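Local coordinates for protein glycoside hydrolase YxiA (PDB 3LV4) that is a family 43 glycoside hydrolase that probably cleaves the arabinofuranosyl linkages of arabinan, and that carries bound calcium, at residues 9-14 and 41-46; 118-123 and 179-184; 195-200 and 259-264. All coordinates share one frame; numbering follows the deposited sequence.

Contact 1 (9-14 and 41-46)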
loop_
_atom_site.group_PDB
_atom_site.type_symbol
_atom_site.label_atom_id
_atom_site.label_comp_id
_atom_site.label_asym_id
_atom_site.label_seq_id
_atom_site.Cartn_x
_atom_site.Cartn_y
_atom_site.Cartn_z
ATOM N N SER A 9 -19.188 -7.201 2.165
ATOM C CA SER A 9 -19.883 -6.038 2.705
ATOM C C SER A 9 -18.884 -4.897 2.668
ATOM O O SER A 9 -17.815 -4.996 3.270
ATOM C CB SER A 9 -20.340 -6.289 4.146
ATOM O OG SER A 9 -21.104 -7.479 4.231
ATOM N N GLU A 10 -19.224 -3.826 1.957
ATOM C CA GLU A 10 -18.244 -2.798 1.625
ATOM C C GLU A 10 -18.171 -1.692 2.664
ATOM O O GLU A 10 -19.159 -1.374 3.337
ATOM C CB GLU A 10 -18.551 -2.164 0.256
ATOM C CG GLU A 10 -18.928 -3.138 -0.860
ATOM C CD GLU A 10 -17.815 -4.107 -1.233
ATOM O OE1 GLU A 10 -16.725 -4.065 -0.621
ATOM O OE2 GLU A 10 -18.039 -4.921 -2.153
ATOM N N VAL A 11 -16.988 -1.101 2.785
ATOM C CA VAL A 11 -16.818 0.074 3.626
ATOM C C VAL A 11 -15.970 1.115 2.931
ATOM O O VAL A 11 -15.267 0.827 1.958
ATOM C CB VAL A 11 -16.193 -0.253 5.011
ATOM C CG1 VAL A 11 -17.177 -1.060 5.870
ATOM C CG2 VAL A 11 -14.840 -0.973 4.854
ATOM N N THR A 12 -16.050 2.334 3.443
ATOM C CA THR A 12 -15.322 3.449 2.879
ATOM C C THR A 12 -14.320 3.936 3.914
ATOM O O THR A 12 -14.699 4.512 4.943
ATOM C CB THR A 12 -16.294 4.561 2.454
ATOM O OG1 THR A 12 -17.199 4.035 1.473
ATOM C CG2 THR A 12 -15.550 5.734 1.860
ATOM N N VAL A 13 -13.043 3.652 3.657
ATOM C CA VAL A 13 -11.962 4.019 4.565
ATOM C C VAL A 13 -10.764 4.369 3.702
ATOM O O VAL A 13 -10.097 3.483 3.166
ATOM C CB VAL A 13 -11.572 2.856 5.530
ATOM C CG1 VAL A 13 -10.388 3.255 6.418
ATOM C CG2 VAL A 13 -12.747 2.447 6.393
ATOM N N HIS A 14 -10.504 5.663 3.554
ATOM C CA HIS A 14 -9.387 6.126 2.731
ATOM C C HIS A 14 -8.060 5.859 3.451
ATOM O O HIS A 14 -7.948 6.093 4.656
ATOM C CB HIS A 14 -9.551 7.626 2.448
ATOM C CG HIS A 14 -8.924 8.075 1.165
ATOM N ND1 HIS A 14 -9.560 7.972 -0.057
ATOM C CD2 HIS A 14 -7.724 8.654 0.912
ATOM C CE1 HIS A 14 -8.779 8.456 -1.004
ATOM N NE2 HIS A 14 -7.657 8.876 -0.443
HETATM N N MSE A 41 -13.589 -9.828 4.301
HETATM C CA MSE A 41 -14.537 -9.751 3.193
HETATM C C MSE A 41 -15.785 -8.983 3.581
HETATM O O MSE A 41 -16.318 -8.204 2.794
HETATM C CB MSE A 41 -14.930 -11.154 2.730
HETATM C CG MSE A 41 -13.754 -11.995 2.289
HETATM SE SE MSE A 41 -14.275 -13.862 2.171
HETATM C CE MSE A 41 -15.611 -13.706 0.753
ATOM N N ASN A 42 -16.265 -9.220 4.794
ATOM C CA ASN A 42 -17.452 -8.530 5.270
ATOM C C ASN A 42 -17.109 -7.515 6.336
ATOM O O ASN A 42 -16.965 -7.849 7.514
ATOM C CB ASN A 42 -18.493 -9.534 5.746
ATOM C CG ASN A 42 -18.984 -10.408 4.613
ATOM O OD1 ASN A 42 -19.887 -10.025 3.862
ATOM N ND2 ASN A 42 -18.367 -11.576 4.455
ATOM N N TRP A 43 -16.958 -6.270 5.900
ATOM C CA TRP A 43 -16.558 -5.188 6.793
ATOM C C TRP A 43 -17.761 -4.465 7.369
ATOM O O TRP A 43 -18.811 -4.367 6.728
ATOM C CB TRP A 43 -15.663 -4.182 6.062
ATOM C CG TRP A 43 -14.357 -4.762 5.595
ATOM C CD1 TRP A 43 -14.119 -5.386 4.405
ATOM C CD2 TRP A 43 -13.108 -4.769 6.310
ATOM N NE1 TRP A 43 -12.802 -5.781 4.334
ATOM C CE2 TRP A 43 -12.162 -5.415 5.489
ATOM C CE3 TRP A 43 -12.704 -4.294 7.563
ATOM C CZ2 TRP A 43 -10.834 -5.605 5.880
ATOM C CZ3 TRP A 43 -11.378 -4.475 7.949
ATOM C CH2 TRP A 43 -10.461 -5.130 7.110
ATOM N N THR A 44 -17.587 -3.967 8.591
ATOM C CA THR A 44 -18.568 -3.130 9.246
ATOM C C THR A 44 -17.966 -1.749 9.471
ATOM O O THR A 44 -16.874 -1.621 10.022
ATOM C CB THR A 44 -18.980 -3.739 10.590
ATOM O OG1 THR A 44 -19.623 -4.997 10.353
ATOM C CG2 THR A 44 -19.928 -2.813 11.339
ATOM N N GLN A 45 -18.663 -0.716 9.024
ATOM C CA GLN A 45 -18.176 0.643 9.210
ATOM C C GLN A 45 -18.312 1.048 10.676
ATOM O O GLN A 45 -19.381 0.905 11.268
ATOM C CB GLN A 45 -18.960 1.612 8.326
ATOM C CG GLN A 45 -18.340 2.998 8.229
ATOM C CD GLN A 45 -17.344 3.093 7.094
ATOM O OE1 GLN A 45 -17.612 2.627 5.981
ATOM N NE2 GLN A 45 -16.189 3.699 7.364
ATOM N N ILE A 46 -17.232 1.553 11.261
ATOM C CA ILE A 46 -17.268 2.015 12.647
ATOM C C ILE A 46 -17.371 3.536 12.731
ATOM O O ILE A 46 -18.162 4.073 13.518
ATOM C CB ILE A 46 -16.033 1.549 13.439
ATOM C CG1 ILE A 46 -15.985 0.024 13.520
ATOM C CG2 ILE A 46 -16.033 2.151 14.848
ATOM C CD1 ILE A 46 -14.600 -0.496 13.888
HETATM O O HOH W 1 -15.375 -6.086 1.372
HETATM O O HOH W 2 -20.540 -2.717 5.141
#

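Contact 2 (118-123 and 179-184)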
loop_
_atom_site.group_PDB
_atom_site.type_symbol
_atom_site.label_atom_id
_atom_site.label_comp_id
_atom_site.label_asym_id
_atom_site.label_seq_id
_atom_site.Cartn_x
_atom_site.Cartn_y
_atom_site.Cartn_z
ATOM N N LYS A 118 -6.534 8.923 23.652
ATOM C CA LYS A 118 -6.158 10.117 24.407
ATOM C C LYS A 118 -4.823 10.681 23.946
ATOM O O LYS A 118 -3.823 9.972 23.853
ATOM C CB LYS A 118 -6.127 9.840 25.908
ATOM C CG LYS A 118 -7.510 9.635 26.499
ATOM C CD LYS A 118 -8.376 10.897 26.387
ATOM C CE LYS A 118 -7.756 12.076 27.129
ATOM N NZ LYS A 118 -8.563 13.316 26.990
ATOM N N ASN A 119 -4.834 11.971 23.657
ATOM C CA ASN A 119 -3.681 12.668 23.107
ATOM C C ASN A 119 -2.496 12.659 24.071
ATOM O O ASN A 119 -2.652 12.963 25.260
ATOM C CB ASN A 119 -4.093 14.107 22.764
ATOM C CG ASN A 119 -2.962 14.920 22.165
ATOM O OD1 ASN A 119 -2.840 16.128 22.417
ATOM N ND2 ASN A 119 -2.135 14.275 21.371
ATOM N N LYS A 120 -1.318 12.297 23.560
ATOM C CA LYS A 120 -0.088 12.371 24.340
ATOM C C LYS A 120 0.803 13.499 23.838
ATOM O O LYS A 120 1.826 13.822 24.458
ATOM C CB LYS A 120 0.675 11.043 24.292
ATOM C CG LYS A 120 -0.063 9.881 24.947
ATOM C CD LYS A 120 0.827 8.642 25.034
ATOM C CE LYS A 120 2.119 8.911 25.800
ATOM N NZ LYS A 120 3.028 7.720 25.820
ATOM N N GLY A 121 0.430 14.085 22.703
ATOM C CA GLY A 121 1.144 15.239 22.182
ATOM C C GLY A 121 1.668 15.130 20.760
ATOM O O GLY A 121 1.891 14.031 20.232
ATOM N N ILE A 122 1.860 16.299 20.145
ATOM C CA ILE A 122 2.520 16.429 18.851
ATOM C C ILE A 122 4.021 16.239 19.016
ATOM O O ILE A 122 4.611 16.766 19.968
ATOM C CB ILE A 122 2.287 17.841 18.277
ATOM C CG1 ILE A 122 0.784 18.081 18.034
ATOM C CG2 ILE A 122 3.140 18.057 17.016
ATOM C CD1 ILE A 122 0.422 19.528 17.702
ATOM N N PHE A 123 4.652 15.512 18.094
ATOM C CA PHE A 123 6.102 15.301 18.181
ATOM C C PHE A 123 6.863 15.608 16.887
ATOM O O PHE A 123 8.089 15.591 16.876
ATOM C CB PHE A 123 6.456 13.895 18.718
ATOM C CG PHE A 123 6.006 12.757 17.830
ATOM C CD1 PHE A 123 6.823 12.298 16.797
ATOM C CD2 PHE A 123 4.785 12.142 18.038
ATOM C CE1 PHE A 123 6.425 11.250 15.986
ATOM C CE2 PHE A 123 4.370 11.082 17.225
ATOM C CZ PHE A 123 5.185 10.634 16.203
ATOM N N THR A 179 7.371 4.639 25.380
ATOM C CA THR A 179 6.562 5.852 25.308
ATOM C C THR A 179 5.855 5.994 23.969
ATOM O O THR A 179 4.837 6.686 23.864
ATOM C CB THR A 179 7.402 7.115 25.536
ATOM O OG1 THR A 179 8.331 7.265 24.453
ATOM C CG2 THR A 179 8.155 7.025 26.859
ATOM N N GLY A 180 6.400 5.352 22.942
ATOM C CA GLY A 180 5.830 5.455 21.608
ATOM C C GLY A 180 6.303 6.678 20.839
ATOM O O GLY A 180 5.892 6.881 19.694
ATOM N N PHE A 181 7.155 7.494 21.464
ATOM C CA PHE A 181 7.729 8.668 20.792
ATOM C C PHE A 181 9.090 8.334 20.179
ATOM O O PHE A 181 9.703 7.339 20.547
ATOM C CB PHE A 181 7.916 9.822 21.777
ATOM C CG PHE A 181 6.629 10.453 22.236
ATOM C CD1 PHE A 181 5.894 11.273 21.389
ATOM C CD2 PHE A 181 6.169 10.244 23.522
ATOM C CE1 PHE A 181 4.707 11.870 21.822
ATOM C CE2 PHE A 181 4.987 10.836 23.967
ATOM C CZ PHE A 181 4.253 11.649 23.112
ATOM N N PRO A 182 9.584 9.185 19.259
ATOM C CA PRO A 182 10.915 8.934 18.692
ATOM C C PRO A 182 12.037 9.015 19.727
ATOM O O PRO A 182 11.959 9.831 20.653
ATOM C CB PRO A 182 11.081 10.074 17.680
ATOM C CG PRO A 182 9.675 10.457 17.308
ATOM C CD PRO A 182 8.903 10.311 18.589
ATOM N N LEU A 183 13.073 8.192 19.560
ATOM C CA LEU A 183 14.283 8.333 20.368
ATOM C C LEU A 183 14.871 9.711 20.085
ATOM O O LEU A 183 14.677 10.247 19.006
ATOM C CB LEU A 183 15.302 7.232 20.031
ATOM C CG LEU A 183 14.843 5.785 20.248
ATOM C CD1 LEU A 183 15.937 4.796 19.865
ATOM C CD2 LEU A 183 14.421 5.560 21.675
ATOM N N PRO A 184 15.600 10.291 21.050
ATOM C CA PRO A 184 16.087 11.665 20.869
ATOM C C PRO A 184 17.182 11.776 19.811
ATOM O O PRO A 184 17.839 10.785 19.483
ATOM C CB PRO A 184 16.687 12.020 22.241
ATOM C CG PRO A 184 16.320 10.909 23.160
ATOM C CD PRO A 184 16.045 9.706 22.323
#

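Contact 3 (195-200 and 259-264)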
loop_
_atom_site.group_PDB
_atom_site.type_symbol
_atom_site.label_atom_id
_atom_site.label_comp_id
_atom_site.label_asym_id
_atom_site.label_seq_id
_atom_site.Cartn_x
_atom_site.Cartn_y
_atom_site.Cartn_z
ATOM N N GLY A 195 12.369 13.318 -2.490
ATOM C CA GLY A 195 12.991 14.628 -2.498
ATOM C C GLY A 195 12.386 15.443 -3.619
ATOM O O GLY A 195 11.836 14.884 -4.563
ATOM N N ASN A 196 12.468 16.763 -3.508
ATOM C CA ASN A 196 12.025 17.651 -4.578
ATOM C C ASN A 196 10.568 17.448 -4.990
ATOM O O ASN A 196 10.240 17.515 -6.170
ATOM C CB ASN A 196 12.942 17.508 -5.798
ATOM C CG ASN A 196 14.370 17.910 -5.496
ATOM O OD1 ASN A 196 14.613 18.769 -4.637
ATOM N ND2 ASN A 196 15.327 17.293 -6.190
ATOM N N HIS A 197 9.698 17.225 -4.008
ATOM C CA HIS A 197 8.266 17.137 -4.263
ATOM C C HIS A 197 7.905 16.008 -5.245
ATOM O O HIS A 197 7.130 16.209 -6.185
ATOM C CB HIS A 197 7.727 18.493 -4.749
ATOM C CG HIS A 197 7.820 19.582 -3.725
ATOM N ND1 HIS A 197 8.825 20.530 -3.727
ATOM C CD2 HIS A 197 7.026 19.883 -2.672
ATOM C CE1 HIS A 197 8.649 21.361 -2.718
ATOM N NE2 HIS A 197 7.560 20.994 -2.063
ATOM N N SER A 198 8.464 14.824 -5.006
ATOM C CA SER A 198 8.118 13.625 -5.767
ATOM C C SER A 198 6.765 13.114 -5.307
ATOM O O SER A 198 6.448 13.171 -4.119
ATOM C CB SER A 198 9.126 12.514 -5.492
ATOM O OG SER A 198 10.445 12.939 -5.748
ATOM N N ARG A 199 5.982 12.570 -6.229
ATOM C CA ARG A 199 4.663 12.076 -5.857
ATOM C C ARG A 199 4.807 10.664 -5.317
ATOM O O ARG A 199 4.532 9.688 -6.016
ATOM C CB ARG A 199 3.685 12.161 -7.029
ATOM C CG ARG A 199 3.471 13.615 -7.479
ATOM C CD ARG A 199 2.078 13.845 -8.067
ATOM N NE ARG A 199 1.893 13.112 -9.316
ATOM C CZ ARG A 199 0.721 12.979 -9.929
ATOM N NH1 ARG A 199 -0.370 13.523 -9.399
ATOM N NH2 ARG A 199 0.639 12.302 -11.066
ATOM N N ILE A 200 5.270 10.583 -4.071
ATOM C CA ILE A 200 5.470 9.321 -3.367
ATOM C C ILE A 200 4.972 9.504 -1.940
ATOM O O ILE A 200 5.373 10.448 -1.261
ATOM C CB ILE A 200 6.960 8.921 -3.325
ATOM C CG1 ILE A 200 7.566 8.951 -4.735
ATOM C CG2 ILE A 200 7.120 7.544 -2.671
ATOM C CD1 ILE A 200 9.053 8.598 -4.801
ATOM N N GLY A 259 14.416 21.734 -8.492
ATOM C CA GLY A 259 13.674 22.891 -8.956
ATOM C C GLY A 259 12.335 22.571 -9.596
ATOM O O GLY A 259 11.657 23.465 -10.094
ATOM N N THR A 260 11.947 21.301 -9.588
ATOM C CA THR A 260 10.669 20.907 -10.175
ATOM C C THR A 260 9.684 20.499 -9.097
ATOM O O THR A 260 10.074 20.253 -7.956
ATOM C CB THR A 260 10.822 19.737 -11.179
ATOM O OG1 THR A 260 11.167 18.529 -10.478
ATOM C CG2 THR A 260 11.891 20.061 -12.231
ATOM N N LEU A 261 8.404 20.440 -9.465
ATOM C CA LEU A 261 7.357 19.937 -8.581
ATOM C C LEU A 261 6.654 18.777 -9.262
ATOM O O LEU A 261 6.259 18.892 -10.430
ATOM C CB LEU A 261 6.330 21.033 -8.286
ATOM C CG LEU A 261 6.464 21.874 -7.010
ATOM C CD1 LEU A 261 7.908 22.043 -6.580
ATOM C CD2 LEU A 261 5.788 23.235 -7.203
ATOM N N PHE A 262 6.494 17.665 -8.545
ATOM C CA PHE A 262 5.705 16.531 -9.045
ATOM C C PHE A 262 6.241 15.967 -10.366
ATOM O O PHE A 262 5.479 15.641 -11.281
ATOM C CB PHE A 262 4.237 16.944 -9.185
ATOM C CG PHE A 262 3.765 17.814 -8.063
ATOM C CD1 PHE A 262 4.006 17.447 -6.750
ATOM C CD2 PHE A 262 3.115 19.013 -8.312
ATOM C CE1 PHE A 262 3.603 18.243 -5.704
ATOM C CE2 PHE A 262 2.699 19.822 -7.260
ATOM C CZ PHE A 262 2.944 19.435 -5.955
ATOM N N ASP A 263 7.560 15.847 -10.446
ATOM C CA ASP A 263 8.224 15.349 -11.641
ATOM C C ASP A 263 8.038 13.825 -11.700
ATOM O O ASP A 263 8.844 13.072 -11.159
ATOM C CB ASP A 263 9.704 15.759 -11.585
ATOM C CG ASP A 263 10.543 15.163 -12.701
ATOM O OD1 ASP A 263 9.984 14.552 -13.639
ATOM O OD2 ASP A 263 11.784 15.323 -12.632
ATOM N N ASP A 264 6.952 13.382 -12.334
ATOM C CA ASP A 264 6.641 11.950 -12.407
ATOM C C ASP A 264 7.608 11.218 -13.334
ATOM O O ASP A 264 7.911 10.041 -13.128
ATOM C CB ASP A 264 5.220 11.706 -12.933
ATOM C CG ASP A 264 4.128 11.996 -11.909
ATOM O OD1 ASP A 264 4.411 12.231 -10.712
ATOM O OD2 ASP A 264 2.955 11.974 -12.330
HETATM O O HOH W 3 9.646 16.893 -8.725
HETATM O O HOH W 4 14.108 21.278 -5.646
HETATM O O HOH W 5 6.506 12.877 -9.024
#

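Contact 1 (9-14 and 41-46)
Ser9 bridges backbone to backbone with Asn42 at a CA-CA distance of 4.3 Å, Ser9 N donating to Met41 O and Trp43 N to Ser9 O in the pattern of a parallel pair; this is a single bridge, for the chains diverge, their directions 58° apart. Water 2 donates to both Glu10 O and Trp43 O, spanning the chains where they part. Beside the bridge Ser9 OG donates to Asn42 OD1 at 2.8 Å, in the amide plane and on a lone pair. Further along, Val11 straddles the root of Trp43: CG1 and CG2 each lie 3.5 Å from Trp43 CB. The indole itself leads away toward Val27 and Val322.

These pairings fit the five-bladed beta-propeller of family 43. Strand 44-47 is an outermost strand of one four-stranded blade, and 9-14 passes beside it while Val11 also bonds through its backbone to Val320 of the last blade, so two blades meet across this segment.

Gln45 replaces backbone pairing with its side chain. CG anti to the backbone N (chi1 -168°) and a bend at chi2 bring the amide to Thr12, where OE1 takes Thr12 N at 3.0 Å, nearly straight at 172°, while NE2 donates to Thr12 O at 3.0 Å from above the carbonyl plane. An alanine here would probably leave Thr12 N and O without these mates and Ser47 O without its NE2 donor.

Contact 2 (118-123 and 179-184)
Phe181, Phe123 and Lys120 carry this contact, with the Phe181 ring held between the other two side chains and the backbone of the strand. Its rim does most of the touching: CD1 meets Phe123 CD2 at 3.6 Å, and CZ reaches Lys120 O at 3.5 Å, the carbonyl lying near the ring plane. The two phenyl planes stand 85° apart with centroids 5.7 Å from each other, an oblique pairing. Phe123 has CG between its backbone N and carbonyl carbon (chi1 64°), which swings the ring over to the 179-184 loop; there CD1 presses on Pro182 CD at 3.4 Å, and Pro182 CG touches the same ring atom.

Lys120 runs obliquely across the rim of the Phe181 ring, its CB 3.8 Å from Phe181 CZ. A bend at chi3 (57°) then turns the ammonium to Thr179 O, NZ donating at 2.9 Å in the carbonyl plane and on a lone pair. That carbonyl belongs to an ST turn, in which Thr179 OG1 accepts from Phe181 N at 3.2 Å and so fixes the backbone on which the ring is mounted.

Lys120 and Gly121 form a classic beta bulge opposite Leu107 of strand 103-110. Ile122 packs on helix 65-71, while Phe123 and Pro182 both rest on Met175. This is packing between adjacent propeller blades, 118-126, an outermost strand of one, meeting the loop after strand 170-175 of the next.

Contact 3 (195-200 and 259-264)
A bidentate salt bridge joins Arg199 to Asp264, NE and NH2 each taking one carboxylate oxygen. Arg199 NE donates to Asp264 OD1 at 3.0 Å, nearly in the guanidinium plane, and Arg199 NH2 to Asp264 OD2 at 2.7 Å. Both oxygens offer their syn lone pairs, and the two flat groups are only 20° from coplanar; a bend at chi3 (-66°) turns the NE edge of the guanidinium to the carboxylate. Water 5 adds a third link, donating to Asp264 OD1 and accepting from Arg199 N at 2.9 Å.

One direct backbone bond joins the loops, Phe262 N to His197 O at 2.8 Å, with a bent N-H...O angle of 137°. Close by, water 3 donates to Asn196 O and to Thr260 OG1, which also hydrogen-bonds Lys257 O, and accepts from Asp263 N, while water 4 spans Asn196 OD1 and Gly259 N. Within the 195-200 loop, Ser198 OG donates to Gly195 O; the same hydroxyl bonds Gly256 N, and Asn196 ND2 reaches Gly256 O.

Around these bonds the aliphatic part of Arg199 crosses Phe262 at about a right angle, its CG 3.8 Å from Phe262 CB, and Phe262 CD1 lies 3.4 Å from His197 O. Leu261 runs beside His197, with CD1 4.0 Å from His197 CB.

Asp263 N-caps helix 264-267, and its OD2 bonds Ser266 OG. The arginine, and perhaps the helix start just after Asp263, would probably favour the ionised form of the buried Asp264 carboxylate. The side chain of Arg199 is about 7 Å from that of Glu201, the predicted proton donor, so this charge pair and water 5 are likely to steady the backbone leading into strand 200-208.

Overall arrangement
All three contacts join neighbouring parts of one family 43 catalytic domain without touching each other: the nearest atoms of contacts 1 and 3 are about 12 Å apart, of contacts 1 and 2 about 15 Å, and of contacts 2 and 3 about 17 Å. Contacts 1 and 3, their centres 33 Å apart, lie on opposite sides of the chain's centre, yet each adjoins a predicted catalytic residue: Val13 of contact 1 is about 7 Å from Asp15, the proton acceptor, and Arg199 of contact 3 about 7 Å from Glu201, the proton donor, side chain to side chain. Contact 2 is peripheral, Phe123 being about 12 Å from Asp148, the predicted pKa modulator, and about 13 Å from a calcium ion.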